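Side-chain contact in spore germination protein GerM (Bacillus subtilis subsp. subtilis str. 168, PDB 6GZB), which is of unknown molecular function but affects both sporulation and germination: residues A[289-292]-A[293-297]. Numbering follows the deposited sequence.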
ATOM      1  N   SER A 289       2.987   1.404 -18.320  1.00 29.36           N
ATOM      2  CA  SER A 289       2.127   0.808 -17.316  1.00 33.76           C
ATOM      3  C   SER A 289       2.629   1.067 -15.899  1.00 30.63           C
ATOM      4  O   SER A 289       1.834   1.181 -14.969  1.00 33.25           O
ATOM      5  CB  SER A 289       2.045  -0.694 -17.552  1.00 36.04           C
ATOM      6  OG  SER A 289       0.962  -0.996 -18.409  1.00 71.04           O
ATOM      7  N   GLU A 290       3.947   1.072 -15.739  1.00 26.68           N
ATOM      8  CA  GLU A 290       4.563   1.243 -14.442  1.00 32.88           C
ATOM      9  C   GLU A 290       4.315   2.655 -13.929  1.00 33.38           C
ATOM     10  O   GLU A 290       4.045   2.862 -12.751  1.00 29.18           O
ATOM     11  CB  GLU A 290       6.073   0.984 -14.527  1.00 32.82           C
ATOM     12  CG  GLU A 290       6.426  -0.485 -14.699  1.00 35.00           C
ATOM     13  CD  GLU A 290       6.315  -0.968 -16.135  1.00 41.81           C
ATOM     14  OE1 GLU A 290       6.047  -0.144 -17.034  1.00 38.68           O
ATOM     15  OE2 GLU A 290       6.462  -2.185 -16.358  1.00 38.79           O
ATOM     16  N   VAL A 291       4.434   3.626 -14.826  1.00 28.14           N
ATOM     17  CA  VAL A 291       4.184   5.009 -14.480  1.00 27.79           C
ATOM     18  C   VAL A 291       2.707   5.220 -14.143  1.00 31.48           C
ATOM     19  O   VAL A 291       2.371   5.766 -13.086  1.00 30.35           O
ATOM     20  CB  VAL A 291       4.607   5.948 -15.619  1.00 31.37           C
ATOM     21  CG1 VAL A 291       3.968   7.309 -15.454  1.00 30.54           C
ATOM     22  CG2 VAL A 291       6.124   6.078 -15.667  1.00 33.28           C
ATOM     23  N   LEU A 292       1.829   4.708 -15.003  1.00 29.82           N
ATOM     24  CA  LEU A 292       0.395   4.862 -14.815  1.00 28.69           C
ATOM     25  C   LEU A 292      -0.120   4.170 -13.550  1.00 32.51           C
ATOM     26  O   LEU A 292      -0.876   4.763 -12.787  1.00 26.62           O
ATOM     27  CB  LEU A 292      -0.353   4.329 -16.034  1.00 32.92           C
ATOM     28  CG  LEU A 292      -1.855   4.589 -16.075  1.00 33.74           C
ATOM     29  CD1 LEU A 292      -2.142   6.085 -16.021  1.00 34.31           C
ATOM     30  CD2 LEU A 292      -2.448   3.958 -17.326  1.00 38.00           C
ATOM     31  N   ASN A 293       0.277   2.920 -13.328  1.00 29.36           N
ATOM     32  CA  ASN A 293      -0.088   2.214 -12.102  1.00 34.96           C
ATOM     33  C   ASN A 293       0.381   2.932 -10.826  1.00 33.37           C
ATOM     34  O   ASN A 293      -0.329   2.955  -9.824  1.00 31.71           O
ATOM     35  CB  ASN A 293       0.484   0.799 -12.118  1.00 36.04           C
ATOM     36  CG  ASN A 293      -0.332  -0.144 -12.960  1.00 44.90           C
ATOM     37  OD1 ASN A 293      -1.558  -0.089 -12.952  1.00 46.62           O
ATOM     38  ND2 ASN A 293       0.346  -1.023 -13.690  1.00 44.74           N
ATOM     39  N   SER A 294       1.620   3.409 -10.847  1.00 27.80           N
ATOM     40  CA  SER A 294       2.192   4.146  -9.730  1.00 27.25           C
ATOM     41  C   SER A 294       1.362   5.382  -9.413  1.00 24.54           C
ATOM     42  O   SER A 294       1.030   5.638  -8.259  1.00 27.12           O
ATOM     43  CB  SER A 294       3.632   4.557 -10.049  1.00 23.54           C
ATOM     44  OG  SER A 294       4.491   3.466  -9.855  1.00 42.16           O
ATOM     45  N   ILE A 295       1.018   6.141 -10.448  1.00 27.20           N
ATOM     46  CA  ILE A 295       0.179   7.313 -10.281  1.00 25.55           C
ATOM     47  C   ILE A 295      -1.155   6.964  -9.643  1.00 27.63           C
ATOM     48  O   ILE A 295      -1.584   7.588  -8.670  1.00 25.90           O
ATOM     49  CB  ILE A 295      -0.084   8.005 -11.624  1.00 23.00           C
ATOM     50  CG1 ILE A 295       1.194   8.680 -12.120  1.00 28.02           C
ATOM     51  CG2 ILE A 295      -1.211   9.011 -11.477  1.00 27.89           C
ATOM     52  CD1 ILE A 295       1.116   9.144 -13.560  1.00 32.68           C
ATOM     53  N   VAL A 296      -1.817   5.960 -10.197  1.00 24.59           N
ATOM     54  CA  VAL A 296      -3.165   5.635  -9.793  1.00 26.88           C
ATOM     55  C   VAL A 296      -3.207   5.029  -8.399  1.00 26.23           C
ATOM     56  O   VAL A 296      -4.066   5.385  -7.590  1.00 26.51           O
ATOM     57  CB  VAL A 296      -3.828   4.674 -10.803  1.00 33.15           C
ATOM     58  CG1 VAL A 296      -5.177   4.195 -10.289  1.00 32.84           C
ATOM     59  CG2 VAL A 296      -3.990   5.374 -12.137  1.00 32.40           C
ATOM     60  N   LEU A 297      -2.290   4.111  -8.114  1.00 24.17           N
ATOM     61  CA  LEU A 297      -2.213   3.526  -6.771  1.00 25.19           C
ATOM     62  C   LEU A 297      -1.921   4.605  -5.727  1.00 24.30           C
ATOM     63  O   LEU A 297      -2.443   4.564  -4.618  1.00 27.89           O
ATOM     64  CB  LEU A 297      -1.138   2.432  -6.697  1.00 25.48           C
ATOM     65  CG  LEU A 297      -1.481   1.122  -7.413  1.00 29.76           C
ATOM     66  CD1 LEU A 297      -0.259   0.229  -7.485  1.00 31.49           C
ATOM     67  CD2 LEU A 297      -2.623   0.394  -6.720  1.00 31.88           C
TER
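With OG turned beside its own backbone N (chi1 -79°), the hydroxyl of Ser-294 faces back along the helix toward the carbonyl of Glu-290; in Ile-295 the same kind of rotation at chi1, followed by an extended chi2 of 168°, carries CD1 back to Val-291. Two donors of one residue thereby grip a single acceptor. Ser-294 OG gives its proton to Glu-290 O at 3.0 Å, while Ser-294 N reaches that same oxygen at 3.1 Å, the two arriving from opposite faces of the carbonyl plane. This is the familiar way in which a serine inside a helix satisfies its hydroxyl on the carbonyl one turn earlier. Without the hydroxyl, as with an alanine here, the carbonyl of Glu-290 would probably keep just the amide bond from this residue, and a small gap is likely to open beside Tyr-215. One residue on, Ile-295 N bonds to Val-291 O at 3.0 Å, and the two side chains lie alongside each other, pointing the same way, with Val-291 CG1 3.9 Å from Ile-295 CD1. Asn-293 N binds Ser-289 O at 2.9 Å, and the side-chain amide stays close to that carbonyl: Asn-293 ND2 lies 3.0 Å from Ser-289 O, at too poor an angle to bond, and is hydrogen-bonded instead to the hydroxyl of Tyr-215. Leu-292 and Val-296 touch more loosely, CD1 to CG2 at 4.4 Å. Helix 289-299 belongs to the second GerMN domain: Val-291 and Ile-295 pack on Phe-251, Ile-295 also meets Leu-270 and Phe-272 of strand 267-272, whereas Glu-290, Ser-294 and Leu-297 lie against Tyr-215 of strand 213-223.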